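Local coordinates for recombination protein uvsY (Enterobacteria phage T4, PDB 4ZWS), which promotes assembly of UvsX recombinase filaments on single-stranded DNA and helps UvsX displace bound gp32 during phage recombination, at the interface of chains A and B. Residues are numbered along the deposited sequence; one frame, centred on the assembly and turned at random. Chains: chain A/B, Recombination protein uvsY.

Contacts 1 and 2 are two patches of the same boundary between neighbouring copies, their C-alpha centres about 49 Å apart. They share one element on chain B, the long helix 21-63, whose early part (residues 29 to 33) serves contact 1 and whose last turns, with the residues just beyond, serve contact 2. Chain A meets it with different elements: helices 3-14 and 91-135 in contact 1, the loop at residues 76 to 78, the 3-10 turn 80-82 and helix 83-89 in contact 2. One patch is apolar, the other rich in charge, and the two surfaces differ, so such contacts can pass from copy to copy around the heptamer.

Contact 1: the interface of chains A and B. Residues chain A 10-11, 14-16, 116, 120, 123; chain B 29-30, 32-33.
Helix 3-14 of chain A stops at A:Val14, and the chain turns extended at A:Phe15 (psi 139°), while residues 29 to 33 of chain B keep regular helical geometry. Into this helix end reaches B:Met30. Its CG is anti to the backbone N, and bends at chi2 (80°) and chi3 (-100°) fold the methyl CE against chain A. There B:Met30 CE lies 3.5 Å from A:Val14 CG2 and 3.5 Å from A:Lys11 CG, the lysine lending its aliphatic stem while its extended chain runs on. A flexible, unbranched thioether suits this place, since its torsions can bend to lay the methyl against both residues. Beside it B:Val29 crosses A:Val14 obliquely, its CG1 3.8 Å from A:Val14 CB, while its other branch, CG2, is turned towards A:Ala123. A:Ala116 is small enough to let B:Tyr32 close in, the ring's CD1 lying 3.6 Å from the alanine CB. B:Ser33, also compact, sets its hydroxyl OG against A:Lys11 CA. Within chain A, A:Arg120 fixes the helix end: NE bonds A:Val14 O at 3.0 Å, from above the carbonyl plane, and NH2 bonds A:Phe15 O at 2.9 Å. Both acceptors lie near the guanidinium plane, and the positive charge may offset the partial negative charge of the helix C-terminus. The patch is a helix-packing interface, with the early part of B's helix 21-63 laid against helices 3-14 and 91-135 of chain A.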
loop_
_atom_site.group_PDB
_atom_site.type_symbol
_atom_site.label_atom_id
_atom_site.label_comp_id
_atom_site.label_asym_id
_atom_site.label_seq_id
_atom_site.Cartn_x
_atom_site.Cartn_y
_atom_site.Cartn_z
ATOM N N LEU A 10 -1.855 -17.080 -24.799
ATOM C CA LEU A 10 -0.748 -16.240 -24.358
ATOM C C LEU A 10 0.599 -16.923 -24.554
ATOM O O LEU A 10 1.572 -16.287 -24.985
ATOM C CB LEU A 10 -0.894 -15.861 -22.886
ATOM C CG LEU A 10 0.184 -14.902 -22.365
ATOM C CD1 LEU A 10 0.112 -13.563 -23.072
ATOM C CD2 LEU A 10 0.111 -14.728 -20.869
ATOM N N LYS A 11 0.642 -18.220 -24.257
ATOM C CA LYS A 11 1.877 -18.991 -24.368
ATOM C C LYS A 11 2.406 -18.941 -25.785
ATOM O O LYS A 11 3.597 -18.772 -26.013
ATOM C CB LYS A 11 1.647 -20.445 -23.959
ATOM C CG LYS A 11 2.891 -21.300 -23.983
ATOM C CD LYS A 11 2.523 -22.767 -23.962
ATOM C CE LYS A 11 3.619 -23.611 -23.373
ATOM N NZ LYS A 11 3.259 -25.055 -23.405
ATOM N N VAL A 14 3.638 -14.981 -26.636
ATOM C CA VAL A 14 4.826 -14.376 -26.036
ATOM C C VAL A 14 6.138 -14.919 -26.584
ATOM O O VAL A 14 7.195 -14.342 -26.332
ATOM C CB VAL A 14 4.830 -14.538 -24.495
ATOM C CG1 VAL A 14 3.612 -13.858 -23.900
ATOM C CG2 VAL A 14 4.851 -15.991 -24.095
ATOM N N PHE A 15 6.069 -16.007 -27.347
ATOM C CA PHE A 15 7.261 -16.573 -27.967
ATOM C C PHE A 15 7.943 -15.499 -28.808
ATOM O O PHE A 15 7.281 -14.696 -29.456
ATOM C CB PHE A 15 6.908 -17.792 -28.827
ATOM C CG PHE A 15 8.095 -18.427 -29.483
ATOM C CD1 PHE A 15 8.946 -19.253 -28.760
ATOM C CD2 PHE A 15 8.379 -18.190 -30.820
ATOM C CE1 PHE A 15 10.065 -19.838 -29.361
ATOM C CE2 PHE A 15 9.500 -18.768 -31.433
ATOM C CZ PHE A 15 10.339 -19.594 -30.699
ATOM N N ILE A 16 9.268 -15.452 -28.759
ATOM C CA ILE A 16 10.001 -14.459 -29.539
ATOM C C ILE A 16 10.864 -15.105 -30.615
ATOM O O ILE A 16 11.727 -15.928 -30.314
ATOM C CB ILE A 16 10.909 -13.606 -28.648
ATOM C CG1 ILE A 16 10.097 -12.931 -27.541
ATOM C CG2 ILE A 16 11.655 -12.601 -29.486
ATOM C CD1 ILE A 16 10.935 -12.179 -26.528
ATOM N N ALA A 116 2.871 -9.193 -19.045
ATOM C CA ALA A 116 3.818 -10.040 -19.747
ATOM C C ALA A 116 4.212 -9.446 -21.097
ATOM O O ALA A 116 5.382 -9.415 -21.460
ATOM C CB ALA A 116 3.227 -11.430 -19.925
ATOM N N ARG A 120 7.518 -8.125 -22.638
ATOM C CA ARG A 120 8.007 -8.714 -23.871
ATOM C C ARG A 120 8.604 -7.652 -24.804
ATOM O O ARG A 120 9.633 -7.884 -25.438
ATOM C CB ARG A 120 6.872 -9.463 -24.574
ATOM C CG ARG A 120 7.274 -10.193 -25.848
ATOM C CD ARG A 120 6.092 -10.944 -26.415
ATOM N NE ARG A 120 6.440 -11.684 -27.615
ATOM C CZ ARG A 120 6.381 -11.176 -28.839
ATOM N NH1 ARG A 120 5.989 -9.921 -29.022
ATOM N NH2 ARG A 120 6.722 -11.919 -29.881
ATOM N N ALA A 123 12.043 -6.937 -23.472
ATOM C CA ALA A 123 12.943 -8.050 -23.751
ATOM C C ALA A 123 13.448 -7.965 -25.194
ATOM O O ALA A 123 14.639 -8.127 -25.460
ATOM C CB ALA A 123 12.252 -9.368 -23.516
ATOM N N VAL B 29 10.082 -14.239 -20.592
ATOM C CA VAL B 29 8.664 -13.992 -20.794
ATOM C C VAL B 29 7.883 -15.298 -20.806
ATOM O O VAL B 29 6.764 -15.388 -20.298
ATOM C CB VAL B 29 8.416 -13.273 -22.111
ATOM C CG1 VAL B 29 7.056 -12.611 -22.065
ATOM C CG2 VAL B 29 9.510 -12.240 -22.335
ATOM N N MET B 30 8.515 -16.317 -21.371
ATOM C CA MET B 30 7.927 -17.635 -21.511
ATOM C C MET B 30 7.707 -18.220 -20.116
ATOM O O MET B 30 6.663 -18.801 -19.827
ATOM C CB MET B 30 8.874 -18.496 -22.347
ATOM C CG MET B 30 8.327 -19.740 -22.993
ATOM S SD MET B 30 7.432 -19.292 -24.501
ATOM C CE MET B 30 5.767 -19.351 -23.882
ATOM N N TYR B 32 7.315 -16.456 -17.461
ATOM C CA TYR B 32 6.278 -15.642 -16.843
ATOM C C TYR B 32 4.908 -16.224 -17.187
ATOM O O TYR B 32 4.046 -16.366 -16.322
ATOM C CB TYR B 32 6.374 -14.190 -17.291
ATOM C CG TYR B 32 5.579 -13.260 -16.409
ATOM C CD1 TYR B 32 4.294 -12.867 -16.752
ATOM C CD2 TYR B 32 6.100 -12.807 -15.204
ATOM C CE1 TYR B 32 3.561 -12.022 -15.936
ATOM C CE2 TYR B 32 5.375 -11.961 -14.378
ATOM C CZ TYR B 32 4.109 -11.572 -14.749
ATOM O OH TYR B 32 3.384 -10.735 -13.930
ATOM N N SER B 33 4.729 -16.560 -18.461
ATOM C CA SER B 33 3.522 -17.233 -18.923
ATOM C C SER B 33 3.253 -18.517 -18.127
ATOM O O SER B 33 2.123 -18.776 -17.702
ATOM C CB SER B 33 3.628 -17.556 -20.411
ATOM O OG SER B 33 2.591 -18.430 -20.800
#

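Contact 2: the interface of chains A and B. Residues chain A 76-78, 82, 85-86; chain B 58, 61-62, 65, 67.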
loop_
_atom_site.group_PDB
_atom_site.type_symbol
_atom_site.label_atom_id
_atom_site.label_comp_id
_atom_site.label_asym_id
_atom_site.label_seq_id
_atom_site.Cartn_x
_atom_site.Cartn_y
_atom_site.Cartn_z
ATOM N N ASP A 76 -38.871 -25.505 3.931
ATOM C CA ASP A 76 -37.943 -25.154 5.005
ATOM C C ASP A 76 -38.183 -23.700 5.301
ATOM O O ASP A 76 -37.866 -22.826 4.488
ATOM C CB ASP A 76 -36.464 -25.339 4.635
ATOM C CG ASP A 76 -36.183 -26.622 3.880
ATOM O OD1 ASP A 76 -35.626 -26.517 2.766
ATOM O OD2 ASP A 76 -36.470 -27.720 4.405
ATOM N N ARG A 77 -38.740 -23.417 6.457
ATOM C CA ARG A 77 -39.038 -22.045 6.789
ATOM C C ARG A 77 -37.755 -21.360 7.261
ATOM O O ARG A 77 -37.511 -21.254 8.452
ATOM C CB ARG A 77 -40.140 -22.017 7.845
ATOM C CG ARG A 77 -41.394 -22.798 7.408
ATOM C CD ARG A 77 -42.083 -23.555 8.542
ATOM N NE ARG A 77 -41.601 -24.937 8.690
ATOM C CZ ARG A 77 -42.144 -26.004 8.093
ATOM N NH1 ARG A 77 -43.194 -25.856 7.286
ATOM N NH2 ARG A 77 -41.638 -27.224 8.302
ATOM N N TYR A 78 -36.917 -20.920 6.328
ATOM C CA TYR A 78 -35.636 -20.334 6.715
ATOM C C TYR A 78 -35.828 -18.915 7.229
ATOM O O TYR A 78 -36.581 -18.143 6.656
ATOM C CB TYR A 78 -34.639 -20.349 5.550
ATOM C CG TYR A 78 -34.060 -21.717 5.209
ATOM C CD1 TYR A 78 -34.211 -22.253 3.939
ATOM C CD2 TYR A 78 -33.371 -22.471 6.155
ATOM C CE1 TYR A 78 -33.699 -23.489 3.617
ATOM C CE2 TYR A 78 -32.856 -23.714 5.836
ATOM C CZ TYR A 78 -33.024 -24.214 4.563
ATOM O OH TYR A 78 -32.520 -25.440 4.213
ATOM N N GLU A 82 -30.633 -16.977 8.746
ATOM C CA GLU A 82 -30.129 -18.125 8.012
ATOM C C GLU A 82 -30.004 -17.828 6.518
ATOM O O GLU A 82 -29.360 -18.572 5.771
ATOM C CB GLU A 82 -31.041 -19.333 8.233
ATOM C CG GLU A 82 -31.239 -19.674 9.699
ATOM C CD GLU A 82 -32.214 -20.813 9.919
ATOM O OE1 GLU A 82 -33.350 -20.726 9.399
ATOM O OE2 GLU A 82 -31.844 -21.797 10.608
ATOM N N THR A 85 -26.510 -17.733 4.341
ATOM C CA THR A 85 -25.998 -19.086 4.118
ATOM C C THR A 85 -26.836 -19.836 3.092
ATOM O O THR A 85 -26.303 -20.507 2.219
ATOM C CB THR A 85 -25.966 -19.914 5.411
ATOM O OG1 THR A 85 -25.134 -19.262 6.363
ATOM C CG2 THR A 85 -25.409 -21.303 5.147
ATOM N N VAL A 86 -28.148 -19.712 3.194
ATOM C CA VAL A 86 -29.036 -20.452 2.313
ATOM C C VAL A 86 -28.911 -19.962 0.869
ATOM O O VAL A 86 -28.799 -20.764 -0.063
ATOM C CB VAL A 86 -30.501 -20.353 2.807
ATOM C CG1 VAL A 86 -31.479 -20.854 1.750
ATOM C CG2 VAL A 86 -30.659 -21.158 4.081
ATOM N N LYS B 58 -24.212 -24.766 4.385
ATOM C CA LYS B 58 -25.652 -24.948 4.438
ATOM C C LYS B 58 -26.007 -26.333 4.977
ATOM O O LYS B 58 -26.963 -26.483 5.742
ATOM C CB LYS B 58 -26.310 -24.708 3.085
ATOM C CG LYS B 58 -27.816 -24.711 3.229
ATOM C CD LYS B 58 -28.516 -24.871 1.928
ATOM C CE LYS B 58 -30.003 -24.952 2.142
ATOM N NZ LYS B 58 -30.308 -26.359 2.464
ATOM N N LEU B 61 -25.796 -26.061 8.540
ATOM C CA LEU B 61 -26.933 -25.314 9.080
ATOM C C LEU B 61 -28.177 -26.193 9.198
ATOM O O LEU B 61 -28.887 -26.145 10.194
ATOM C CB LEU B 61 -27.250 -24.103 8.198
ATOM C CG LEU B 61 -28.348 -23.135 8.673
ATOM C CD1 LEU B 61 -27.955 -21.693 8.428
ATOM C CD2 LEU B 61 -29.692 -23.418 8.047
ATOM N N ASP B 62 -28.419 -26.995 8.169
ATOM C CA ASP B 62 -29.542 -27.934 8.127
ATOM C C ASP B 62 -29.401 -29.105 9.082
ATOM O O ASP B 62 -30.401 -29.593 9.599
ATOM C CB ASP B 62 -29.747 -28.480 6.713
ATOM C CG ASP B 62 -30.414 -27.479 5.794
ATOM O OD1 ASP B 62 -30.996 -26.477 6.282
ATOM O OD2 ASP B 62 -30.373 -27.716 4.573
ATOM N N SER B 65 -30.442 -27.471 13.813
ATOM C CA SER B 65 -31.775 -26.933 13.442
ATOM C C SER B 65 -32.714 -27.975 12.820
ATOM O O SER B 65 -33.798 -27.628 12.361
ATOM C CB SER B 65 -31.695 -25.764 12.448
ATOM O OG SER B 65 -31.293 -26.207 11.163
ATOM N N ARG B 67 -33.056 -30.122 10.015
ATOM C CA ARG B 67 -33.594 -30.271 8.672
ATOM C C ARG B 67 -32.818 -31.335 7.888
ATOM O O ARG B 67 -31.701 -31.690 8.250
ATOM C CB ARG B 67 -33.568 -28.934 7.948
ATOM C CG ARG B 67 -34.282 -27.812 8.698
ATOM C CD ARG B 67 -34.388 -26.560 7.834
ATOM N NE ARG B 67 -33.898 -25.366 8.525
ATOM C CZ ARG B 67 -34.637 -24.296 8.800
ATOM N NH1 ARG B 67 -34.102 -23.267 9.435
ATOM N NH2 ARG B 67 -35.915 -24.253 8.440
#
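A:Tyr78 and B:Arg67 carry this polar interface. The phenol OH of A:Tyr78 donates to B:Asp62 OD1 at 2.8 Å, which receives it on its syn lone pair, with ring and carboxylate nearly coplanar (14°). The A:Tyr78 OH also accepts from B:Lys58 NZ at 3.0 Å, so one hydroxyl is both donor and acceptor, a role tyrosine suits because its rigid ring carries the group well out from the backbone. B:Arg67 meets A:Glu82 tip to tip in a salt bridge, NH1 lying 2.7 Å from OE1, although the N-H does not point at that oxygen. A:Glu82 OE2 lies in the guanidinium plane, 2.9 Å from B:Arg67 NH1, and is the better placed acceptor. The centre of the guanidinium face lies over A:Tyr78 CD2, but the planes are tilted by 50°, so the ring rim touches the face without stacking flat. B:Arg67 NH2 adds a weak bond to A:Arg77 O.

Further out, B:Lys58 bends at its last torsion (chi4 -84°), which brings its NZ to 2.5 Å from B:Asp62 OD2, a salt bridge within the helix. The lysine's charge probably keeps this aspartate ionised and ready to accept from the tyrosine. A:Val86 CG2 stands 3.5 Å above the centre of the A:Tyr78 ring and A:Asp76 CB nearer the rim of the opposite face, holding the ring between them. B:Leu61 supplies apolar packing, CD1 against A:Glu82 CB and A:Thr85 CB. B:Ser65 OG bonds B:Leu61 O at 2.6 Å in the carbonyl plane, a bond that closes the end of the helix and may steady the turn leading to B:Arg67. The site thus clasps the end of B's helix 21-63 against the loop of chain A that runs into its 3-10 turn 80-82 and helix 83-89.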